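LYND (Lyngbya aestuarii, PDB 4V1T) probably acts as a YcaO-type cyclodehydratase, using ATP and magnesium to convert cysteine residues of precursor peptides into thiazoline heterocycles. Local coordinates at residues E349-K354 / A534-E539; S407-T412 / K417-C422; I718-P723 / L727-V732. One frame throughout, in Å; residues are numbered along the deposited sequence.

Contact 1 of 3, residues E349-K354 / A534-E539. With ADP (adenosine-5'-diphosphate), chain L.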
loop_
_atom_site.group_PDB
_atom_site.type_symbol
_atom_site.label_atom_id
_atom_site.label_comp_id
_atom_site.label_asym_id
_atom_site.label_seq_id
_atom_site.Cartn_x
_atom_site.Cartn_y
_atom_site.Cartn_z
ATOM N N GLU B 349 -10.327 -5.057 -5.296
ATOM C CA GLU B 349 -9.114 -4.274 -5.485
ATOM C C GLU B 349 -9.384 -3.013 -6.305
ATOM O O GLU B 349 -8.788 -1.967 -6.063
ATOM C CB GLU B 349 -8.025 -5.123 -6.150
ATOM C CG GLU B 349 -7.512 -6.252 -5.263
ATOM C CD GLU B 349 -7.964 -7.630 -5.710
ATOM O OE1 GLU B 349 -9.169 -7.831 -5.951
ATOM O OE2 GLU B 349 -7.106 -8.525 -5.806
ATOM N N GLN B 350 -10.276 -3.116 -7.282
ATOM C CA GLN B 350 -10.712 -1.941 -8.025
ATOM C C GLN B 350 -11.465 -0.995 -7.090
ATOM O O GLN B 350 -11.209 0.209 -7.083
ATOM C CB GLN B 350 -11.612 -2.343 -9.199
ATOM C CG GLN B 350 -12.231 -1.171 -9.949
ATOM C CD GLN B 350 -11.215 -0.303 -10.659
ATOM O OE1 GLN B 350 -10.264 0.188 -10.061
ATOM N NE2 GLN B 350 -11.414 -0.107 -11.955
ATOM N N THR B 351 -12.388 -1.548 -6.310
ATOM C CA THR B 351 -13.192 -0.754 -5.361
ATOM C C THR B 351 -12.275 0.017 -4.421
ATOM O O THR B 351 -12.455 1.212 -4.205
ATOM C CB THR B 351 -14.126 -1.650 -4.537
ATOM O OG1 THR B 351 -14.961 -2.409 -5.421
ATOM C CG2 THR B 351 -15.006 -0.819 -3.576
ATOM N N VAL B 352 -11.275 -0.673 -3.880
ATOM C CA VAL B 352 -10.346 -0.042 -2.956
ATOM C C VAL B 352 -9.605 1.074 -3.683
ATOM O O VAL B 352 -9.617 2.216 -3.246
ATOM C CB VAL B 352 -9.358 -1.064 -2.357
ATOM C CG1 VAL B 352 -8.160 -0.370 -1.719
ATOM C CG2 VAL B 352 -10.062 -1.909 -1.304
ATOM N N GLN B 353 -9.010 0.756 -4.827
ATOM C CA GLN B 353 -8.226 1.750 -5.567
ATOM C C GLN B 353 -9.009 3.029 -5.862
ATOM O O GLN B 353 -8.495 4.132 -5.695
ATOM C CB GLN B 353 -7.708 1.181 -6.883
ATOM C CG GLN B 353 -6.922 2.215 -7.679
ATOM C CD GLN B 353 -6.098 1.620 -8.788
ATOM O OE1 GLN B 353 -5.812 0.425 -8.794
ATOM N NE2 GLN B 353 -5.700 2.456 -9.737
ATOM N N LYS B 354 -10.250 2.869 -6.301
ATOM C CA LYS B 354 -11.073 4.005 -6.698
ATOM C C LYS B 354 -11.381 4.919 -5.511
ATOM O O LYS B 354 -11.614 6.114 -5.690
ATOM C CB LYS B 354 -12.375 3.509 -7.335
ATOM C CG LYS B 354 -13.241 4.609 -7.945
ATOM C CD LYS B 354 -14.336 4.021 -8.827
ATOM C CE LYS B 354 -15.333 5.080 -9.268
ATOM N NZ LYS B 354 -16.560 4.468 -9.851
ATOM N N ALA B 534 -23.601 -0.229 1.073
ATOM C CA ALA B 534 -22.861 0.446 0.021
ATOM C C ALA B 534 -22.564 -0.520 -1.111
ATOM O O ALA B 534 -22.656 -1.733 -0.931
ATOM C CB ALA B 534 -21.574 1.031 0.568
ATOM N N GLY B 535 -22.202 0.019 -2.271
ATOM C CA GLY B 535 -21.881 -0.810 -3.421
ATOM C C GLY B 535 -21.308 0.010 -4.547
ATOM O O GLY B 535 -21.418 1.233 -4.551
ATOM N N ASN B 536 -20.710 -0.671 -5.515
ATOM C CA ASN B 536 -20.136 -0.008 -6.667
ATOM C C ASN B 536 -21.214 0.566 -7.572
ATOM O O ASN B 536 -20.952 1.469 -8.364
ATOM C CB ASN B 536 -19.238 -0.977 -7.437
ATOM C CG ASN B 536 -18.056 -1.447 -6.609
ATOM O OD1 ASN B 536 -17.024 -0.781 -6.547
ATOM N ND2 ASN B 536 -18.206 -2.598 -5.962
ATOM N N THR B 537 -22.425 0.029 -7.446
ATOM C CA THR B 537 -23.583 0.536 -8.161
ATOM C C THR B 537 -24.760 0.620 -7.194
ATOM O O THR B 537 -24.717 0.041 -6.116
ATOM C CB THR B 537 -23.970 -0.370 -9.337
ATOM O OG1 THR B 537 -24.605 -1.551 -8.836
ATOM C CG2 THR B 537 -22.748 -0.768 -10.160
ATOM N N LEU B 538 -25.810 1.327 -7.593
ATOM C CA LEU B 538 -27.019 1.429 -6.787
ATOM C C LEU B 538 -27.639 0.064 -6.567
ATOM O O LEU B 538 -28.029 -0.272 -5.460
ATOM C CB LEU B 538 -28.056 2.347 -7.453
ATOM C CG LEU B 538 -27.970 3.845 -7.181
ATOM C CD1 LEU B 538 -29.025 4.569 -8.006
ATOM C CD2 LEU B 538 -28.131 4.155 -5.696
ATOM N N GLU B 539 -27.740 -0.717 -7.638
ATOM C CA GLU B 539 -28.442 -2.001 -7.561
ATOM C C GLU B 539 -27.645 -2.996 -6.728
ATOM O O GLU B 539 -28.208 -3.911 -6.136
ATOM C CB GLU B 539 -28.754 -2.563 -8.956
ATOM C CG GLU B 539 -27.805 -2.159 -10.070
ATOM C CD GLU B 539 -28.089 -0.779 -10.639
ATOM O OE1 GLU B 539 -29.251 -0.505 -10.981
ATOM O OE2 GLU B 539 -27.143 0.033 -10.735
HETATM P PB ADP L . -22.048 -6.250 7.035
HETATM O O1B ADP L . -23.334 -5.510 6.772
HETATM O O2B ADP L . -22.240 -7.600 7.662
HETATM O O3B ADP L . -21.019 -5.394 7.709
HETATM P PA ADP L . -19.990 -6.591 5.009
HETATM O O1A ADP L . -19.847 -7.701 4.000
HETATM O O2A ADP L . -19.015 -6.524 6.170
HETATM O O3A ADP L . -21.520 -6.565 5.536
HETATM O "O5'" ADP L . -19.914 -5.206 4.215
HETATM C "C5'" ADP L . -19.789 -3.974 4.898
HETATM C "C4'" ADP L . -20.227 -2.868 3.952
HETATM O "O4'" ADP L . -19.288 -2.725 2.888
HETATM C "C3'" ADP L . -21.558 -3.184 3.296
HETATM O "O3'" ADP L . -22.285 -1.969 3.163
HETATM C "C2'" ADP L . -21.224 -3.713 1.922
HETATM O "O2'" ADP L . -22.196 -3.346 0.940
HETATM C "C1'" ADP L . -19.896 -3.040 1.634
HETATM N N9 ADP L . -19.021 -3.917 0.821
HETATM C C8 ADP L . -18.496 -5.104 1.194
HETATM N N7 ADP L . -17.731 -5.619 0.201
HETATM C C5 ADP L . -17.759 -4.751 -0.821
HETATM C C6 ADP L . -17.168 -4.685 -2.172
HETATM N N6 ADP L . -16.378 -5.697 -2.599
HETATM N N1 ADP L . -17.445 -3.609 -2.938
HETATM C C2 ADP L . -18.233 -2.609 -2.502
HETATM N N3 ADP L . -18.804 -2.605 -1.278
HETATM C C4 ADP L . -18.613 -3.629 -0.412
HETATM O O HOH W 1 -18.154 2.894 -8.021
#

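Contact 2 of 3, residues S407-T412 / K417-C422. With ADP (adenosine-5'-diphosphate), chain L.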
loop_
_atom_site.group_PDB
_atom_site.type_symbol
_atom_site.label_atom_id
_atom_site.label_comp_id
_atom_site.label_asym_id
_atom_site.label_seq_id
_atom_site.Cartn_x
_atom_site.Cartn_y
_atom_site.Cartn_z
ATOM N N SER B 407 -15.690 -2.083 10.440
ATOM C CA SER B 407 -14.850 -3.256 10.315
ATOM C C SER B 407 -15.128 -3.985 9.015
ATOM O O SER B 407 -16.231 -3.903 8.471
ATOM C CB SER B 407 -15.092 -4.191 11.507
ATOM O OG SER B 407 -14.235 -5.317 11.440
ATOM N N GLY B 408 -14.124 -4.719 8.544
ATOM C CA GLY B 408 -14.238 -5.508 7.337
ATOM C C GLY B 408 -14.036 -6.980 7.629
ATOM O O GLY B 408 -13.309 -7.347 8.561
ATOM N N LYS B 409 -14.689 -7.826 6.835
ATOM C CA LYS B 409 -14.586 -9.276 6.973
ATOM C C LYS B 409 -14.492 -9.890 5.583
ATOM O O LYS B 409 -15.026 -9.339 4.621
ATOM C CB LYS B 409 -15.793 -9.834 7.713
ATOM C CG LYS B 409 -17.121 -9.558 7.015
ATOM C CD LYS B 409 -18.317 -10.103 7.802
ATOM C CE LYS B 409 -19.621 -9.839 7.061
ATOM N NZ LYS B 409 -20.786 -10.468 7.737
ATOM N N GLY B 410 -13.821 -11.030 5.471
ATOM C CA GLY B 410 -13.713 -11.687 4.192
ATOM C C GLY B 410 -13.106 -13.070 4.200
ATOM O O GLY B 410 -12.404 -13.473 5.128
ATOM N N LYS B 411 -13.391 -13.794 3.128
ATOM C CA LYS B 411 -12.766 -15.071 2.843
ATOM C C LYS B 411 -11.331 -14.859 2.408
ATOM O O LYS B 411 -10.497 -15.755 2.519
ATOM C CB LYS B 411 -13.535 -15.770 1.728
ATOM C CG LYS B 411 -13.133 -17.195 1.461
ATOM C CD LYS B 411 -14.068 -17.810 0.437
ATOM C CE LYS B 411 -13.421 -18.964 -0.293
ATOM N NZ LYS B 411 -14.413 -20.027 -0.572
ATOM N N THR B 412 -11.060 -13.671 1.879
ATOM C CA THR B 412 -9.725 -13.291 1.439
ATOM C C THR B 412 -9.375 -11.923 2.007
ATOM O O THR B 412 -10.242 -11.199 2.504
ATOM C CB THR B 412 -9.634 -13.236 -0.100
ATOM O OG1 THR B 412 -10.450 -12.163 -0.596
ATOM C CG2 THR B 412 -10.099 -14.554 -0.708
ATOM N N LYS B 417 -10.625 -6.068 3.167
ATOM C CA LYS B 417 -10.160 -4.699 2.992
ATOM C C LYS B 417 -11.254 -3.825 2.382
ATOM O O LYS B 417 -11.583 -2.756 2.910
ATOM C CB LYS B 417 -8.920 -4.682 2.101
ATOM C CG LYS B 417 -8.120 -3.401 2.170
ATOM C CD LYS B 417 -6.922 -3.475 1.237
ATOM C CE LYS B 417 -5.924 -2.358 1.487
ATOM N NZ LYS B 417 -4.680 -2.564 0.686
ATOM N N ALA B 418 -11.828 -4.287 1.275
ATOM C CA ALA B 418 -12.928 -3.577 0.622
ATOM C C ALA B 418 -14.144 -3.476 1.536
ATOM O O ALA B 418 -14.842 -2.464 1.560
ATOM C CB ALA B 418 -13.309 -4.283 -0.662
ATOM N N SER B 419 -14.400 -4.545 2.282
ATOM C CA SER B 419 -15.516 -4.590 3.194
ATOM C C SER B 419 -15.401 -3.493 4.256
ATOM O O SER B 419 -16.380 -2.802 4.564
ATOM C CB SER B 419 -15.599 -5.969 3.863
ATOM O OG SER B 419 -16.532 -5.972 4.920
ATOM N N GLY B 420 -14.207 -3.344 4.820
ATOM C CA GLY B 420 -13.973 -2.356 5.867
ATOM C C GLY B 420 -14.076 -0.936 5.345
ATOM O O GLY B 420 -14.688 -0.071 5.965
ATOM N N LEU B 421 -13.470 -0.693 4.193
ATOM C CA LEU B 421 -13.496 0.630 3.582
ATOM C C LEU B 421 -14.927 1.054 3.250
ATOM O O LEU B 421 -15.342 2.169 3.547
ATOM C CB LEU B 421 -12.637 0.651 2.313
ATOM C CG LEU B 421 -12.729 1.914 1.448
ATOM C CD1 LEU B 421 -12.271 3.142 2.209
ATOM C CD2 LEU B 421 -11.905 1.731 0.191
ATOM N N CYS B 422 -15.673 0.149 2.633
ATOM C CA CYS B 422 -17.013 0.460 2.160
ATOM C C CYS B 422 -18.024 0.579 3.300
ATOM O O CYS B 422 -18.996 1.322 3.177
ATOM C CB CYS B 422 -17.470 -0.588 1.141
ATOM S SG CYS B 422 -16.512 -0.551 -0.404
HETATM P PB ADP L . -22.048 -6.250 7.035
HETATM O O1B ADP L . -23.334 -5.510 6.772
HETATM O O2B ADP L . -22.240 -7.600 7.662
HETATM O O3B ADP L . -21.019 -5.394 7.709
HETATM P PA ADP L . -19.990 -6.591 5.009
HETATM O O1A ADP L . -19.847 -7.701 4.000
HETATM O O2A ADP L . -19.015 -6.524 6.170
HETATM O O3A ADP L . -21.520 -6.565 5.536
HETATM O "O5'" ADP L . -19.914 -5.206 4.215
HETATM C "C5'" ADP L . -19.789 -3.974 4.898
HETATM C "C4'" ADP L . -20.227 -2.868 3.952
HETATM O "O4'" ADP L . -19.288 -2.725 2.888
HETATM C "C3'" ADP L . -21.558 -3.184 3.296
HETATM O "O3'" ADP L . -22.285 -1.969 3.163
HETATM C "C2'" ADP L . -21.224 -3.713 1.922
HETATM O "O2'" ADP L . -22.196 -3.346 0.940
HETATM C "C1'" ADP L . -19.896 -3.040 1.634
HETATM N N9 ADP L . -19.021 -3.917 0.821
HETATM C C8 ADP L . -18.496 -5.104 1.194
HETATM N N7 ADP L . -17.731 -5.619 0.201
HETATM C C5 ADP L . -17.759 -4.751 -0.821
HETATM C C6 ADP L . -17.168 -4.685 -2.172
HETATM N N6 ADP L . -16.378 -5.697 -2.599
HETATM N N1 ADP L . -17.445 -3.609 -2.938
HETATM C C2 ADP L . -18.233 -2.609 -2.502
HETATM N N3 ADP L . -18.804 -2.605 -1.278
HETATM C C4 ADP L . -18.613 -3.629 -0.412
#

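Contact 3 of 3, residues I718-P723 / L727-V732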
loop_
_atom_site.group_PDB
_atom_site.type_symbol
_atom_site.label_atom_id
_atom_site.label_comp_id
_atom_site.label_asym_id
_atom_site.label_seq_id
_atom_site.Cartn_x
_atom_site.Cartn_y
_atom_site.Cartn_z
ATOM N N ILE B 718 -33.965 4.633 -0.147
ATOM C CA ILE B 718 -33.490 6.007 -0.096
ATOM C C ILE B 718 -32.009 6.053 -0.475
ATOM O O ILE B 718 -31.155 5.465 0.184
ATOM C CB ILE B 718 -33.742 6.668 1.285
ATOM C CG1 ILE B 718 -33.113 8.067 1.345
ATOM C CG2 ILE B 718 -33.255 5.796 2.423
ATOM C CD1 ILE B 718 -33.692 9.053 0.336
ATOM N N ASP B 719 -31.721 6.745 -1.566
ATOM C CA ASP B 719 -30.360 6.888 -2.029
ATOM C C ASP B 719 -29.624 7.916 -1.172
ATOM O O ASP B 719 -29.939 9.100 -1.200
ATOM C CB ASP B 719 -30.337 7.289 -3.510
ATOM C CG ASP B 719 -28.915 7.381 -4.069
ATOM O OD1 ASP B 719 -27.992 6.772 -3.475
ATOM O OD2 ASP B 719 -28.718 8.069 -5.098
ATOM N N GLN B 720 -28.643 7.445 -0.413
ATOM C CA GLN B 720 -27.837 8.301 0.443
ATOM C C GLN B 720 -26.501 8.668 -0.205
ATOM O O GLN B 720 -25.631 9.243 0.445
ATOM C CB GLN B 720 -27.573 7.594 1.776
ATOM C CG GLN B 720 -28.822 7.241 2.564
ATOM C CD GLN B 720 -28.504 6.493 3.841
ATOM O OE1 GLN B 720 -27.570 5.687 3.889
ATOM N NE2 GLN B 720 -29.286 6.751 4.890
ATOM N N THR B 721 -26.337 8.329 -1.480
ATOM C CA THR B 721 -25.074 8.568 -2.181
ATOM C C THR B 721 -24.711 10.049 -2.179
ATOM O O THR B 721 -25.498 10.902 -2.608
ATOM C CB THR B 721 -25.156 8.078 -3.632
ATOM O OG1 THR B 721 -25.491 6.683 -3.653
ATOM C CG2 THR B 721 -23.831 8.292 -4.354
ATOM N N ARG B 722 -23.510 10.353 -1.698
ATOM C CA ARG B 722 -23.010 11.723 -1.694
ATOM C C ARG B 722 -22.083 11.897 -2.895
ATOM O O ARG B 722 -21.174 11.094 -3.076
ATOM C CB ARG B 722 -22.272 12.016 -0.392
ATOM C CG ARG B 722 -23.017 11.571 0.863
ATOM C CD ARG B 722 -24.189 12.484 1.190
ATOM N NE ARG B 722 -25.029 11.941 2.262
ATOM C CZ ARG B 722 -25.938 12.642 2.935
ATOM N NH1 ARG B 722 -26.139 13.932 2.672
ATOM N NH2 ARG B 722 -26.649 12.059 3.884
ATOM N N PRO B 723 -22.316 12.932 -3.732
ATOM C CA PRO B 723 -21.520 13.067 -4.964
ATOM C C PRO B 723 -20.023 13.229 -4.728
ATOM O O PRO B 723 -19.233 12.824 -5.571
ATOM C CB PRO B 723 -22.079 14.341 -5.612
ATOM C CG PRO B 723 -23.417 14.532 -5.010
ATOM C CD PRO B 723 -23.321 13.999 -3.618
ATOM N N LEU B 727 -18.989 6.482 -4.150
ATOM C CA LEU B 727 -19.490 5.159 -3.785
ATOM C C LEU B 727 -20.964 5.222 -3.429
ATOM O O LEU B 727 -21.382 6.031 -2.601
ATOM C CB LEU B 727 -18.703 4.596 -2.598
ATOM C CG LEU B 727 -19.032 3.160 -2.193
ATOM C CD1 LEU B 727 -18.556 2.172 -3.259
ATOM C CD2 LEU B 727 -18.421 2.833 -0.839
ATOM N N ASN B 728 -21.755 4.363 -4.058
ATOM C CA ASN B 728 -23.189 4.348 -3.823
ATOM C C ASN B 728 -23.522 3.825 -2.443
ATOM O O ASN B 728 -22.996 2.804 -2.018
ATOM C CB ASN B 728 -23.895 3.510 -4.881
ATOM C CG ASN B 728 -23.764 4.102 -6.272
ATOM O OD1 ASN B 728 -23.112 3.534 -7.139
ATOM N ND2 ASN B 728 -24.394 5.248 -6.487
ATOM N N VAL B 729 -24.393 4.543 -1.742
ATOM C CA VAL B 729 -24.892 4.119 -0.448
ATOM C C VAL B 729 -26.403 4.290 -0.411
ATOM O O VAL B 729 -26.925 5.337 -0.805
ATOM C CB VAL B 729 -24.251 4.917 0.701
ATOM C CG1 VAL B 729 -24.760 4.419 2.056
ATOM C CG2 VAL B 729 -22.737 4.809 0.640
ATOM N N VAL B 730 -27.099 3.263 0.076
ATOM C CA VAL B 730 -28.559 3.310 0.195
ATOM C C VAL B 730 -29.030 2.793 1.542
ATOM O O VAL B 730 -28.290 2.120 2.256
ATOM C CB VAL B 730 -29.251 2.460 -0.875
ATOM C CG1 VAL B 730 -28.912 2.959 -2.274
ATOM C CG2 VAL B 730 -28.860 1.000 -0.715
ATOM N N LYS B 731 -30.272 3.115 1.876
ATOM C CA LYS B 731 -30.968 2.428 2.950
ATOM C C LYS B 731 -32.209 1.803 2.351
ATOM O O LYS B 731 -33.053 2.506 1.802
ATOM C CB LYS B 731 -31.332 3.373 4.097
ATOM C CG LYS B 731 -32.148 2.706 5.204
ATOM C CD LYS B 731 -32.333 3.612 6.412
ATOM C CE LYS B 731 -32.937 2.859 7.599
ATOM N NZ LYS B 731 -31.941 1.963 8.262
ATOM N N VAL B 732 -32.289 0.476 2.432
ATOM C CA VAL B 732 -33.461 -0.260 1.995
ATOM C C VAL B 732 -34.380 -0.512 3.186
ATOM O O VAL B 732 -33.922 -0.969 4.233
ATOM C CB VAL B 732 -33.073 -1.599 1.369
ATOM C CG1 VAL B 732 -34.290 -2.274 0.777
ATOM C CG2 VAL B 732 -31.994 -1.391 0.306
HETATM O O HOH W 2 -21.840 8.086 -0.723
#

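Contact 1 of 3, residues E349-K354 / A534-E539
T351 on helix 348-355 and N536, in the turn after strand 532-535, bring their CA atoms to 7.1 Å, the closest CA pair of the two segments. A single pair of side chains spans the gap. The threonine turns OG1 beside its own backbone N and CG2 anti to it (chi1 -57°), and both branches face the asparagine oxygen: OG1 lies 2.9 Å from N536 OD1, CG2 3.6 Å from the same atom. T351 OG1 is also hydrogen-bonded to T347 O in the preceding turn. The amide's other end serves the nucleotide: N536 ND2 gives a weak hydrogen bond of 3.3 Å to ADP N1, while E540 takes a further bond from ND2. With an alanine in place of N536, N1 of the adenine would probably lose its amide donor and T351 its amide neighbour. This is the adenine end of the ADP site, consistent with the ATP pocket of a YcaO domain, and A534, near the end of strand 532-535, holds the ribose, its backbone N donating to ADP O3' at 3.0 Å. Beyond the pocket, a water accepts from K354 NZ at 2.9 Å and donates to N536 O, a water-mediated link between the segments. T537 then caps helix 538-561, its OG1 bonded to E540 N.

Contact 2 of 3, residues S407-T412 / K417-C422
The phosphate side of the nucleotide pocket is built here, where S419 of helix 413-429 meets G408 and K409 of the strand 406-410 that leads into it. Chain reversal over a short turn sets strand and helix nearly antiparallel, 152° between their directions, with axes 5.5 Å apart. Where the backbones come nearest by CA, two glycines meet: the CA atoms of G408 and G420 are 3.5 Å apart, and a CB on G408 would run into G420 N. S419 reaches across this seam. Its OG, anti to the backbone N (chi1 170°), accepts a weak but fairly straight hydrogen bond of 3.2 Å from K409 N, and the same oxygen lies 2.8 Å from ADP O2A, so the hydroxyl sits between strand backbone and alpha-phosphate. K409 sends its extended chain past that phosphate, its CG packing 3.7 Å from ADP O2A. Its NZ is hydrogen-bonded to E640 OE2 and R636 O, and weakly, at 3.2 Å, to ADP O2B; a magnesium ion lies about 4 Å from this side chain. The lysine and the metal probably help offset the charge of the diphosphate, while E640 holds the amine in place. One turn further on, C422 lies beside the base, its SG 3.2 Å from ADP N3, and A418 CB approaches the amino group N6 on the same molecule. A strand that doubles back into a nucleotide-lining helix, brought close at two glycines, forms one wall of the ADP site, consistent with the ATP pocket of YcaO cyclodehydratases.

Contact 3 of 3, residues I718-P723 / L727-V732
I718 and K731 form an antiparallel hydrogen-bonded pair in the hairpin of strands 716-719 and 728-733, I718 N to K731 O and K731 N to I718 O both 3.0 Å long, and D719 faces V730 in the adjoining non-hydrogen-bonded pair. Past D719 the ladder leaves regular strand geometry: Q720 N still reaches V729 O at 2.7 Å, but with a bent N-H...O angle of 136°. T721 then takes over with its side chain. With OG1 beside the backbone N and anti to the carbonyl carbon (chi1 -58°), its hydroxyl accepts from V729 N at 3.1 Å, standing in for a strand carbonyl, and donates to D719 OD1, on its syn lone pair, over a notably short distance. That carboxylate oxygen also accepts from T721 N at 3.0 Å, from above the carboxylate plane, which closes an Asx turn. Two bonds thus grip one oxygen and fix the rotation of the aspartate. Nearer the bend, a water accepts from R722 N and donates to L727 O. I718 CG2 makes an apolar contact of 3.5 Å with K731 CB, and the methyl V729 CG1 rests 3.6 Å from the amide oxygen Q720 OE1. The amine of K731 is taken up by D528, N532 and the carbonyl of N530, while R722 pairs with E436. Strand 728-733 lies between 716-719 and 532-535 in an antiparallel sheet, with L538 and A541 of helix 538-561 over V730, and helix 413-429 against L727 and V729.

How the contacts relate
Contacts 1 and 2 both touch the ADP, and contact 3 lies just behind, the side chain of L727 about 5 Å from it; the centre of contact 1 is about 12 Å from each of the others, and contacts 2 and 3 are about 19 Å apart. Along the chain contact 2 is nested inside the loop that contact 1 closes, and contact 3 follows both. Helix 413-429 of contact 2 packs on helix 348-355 of contact 1 through V352 and A418, and C422 touches both T351 and L727. Strand 532-535 of contact 1 continues the sheet of contact 3. The hairpin thus lies beside the ribose-binding strand, while contacts 1 and 2 hold the base and phosphates.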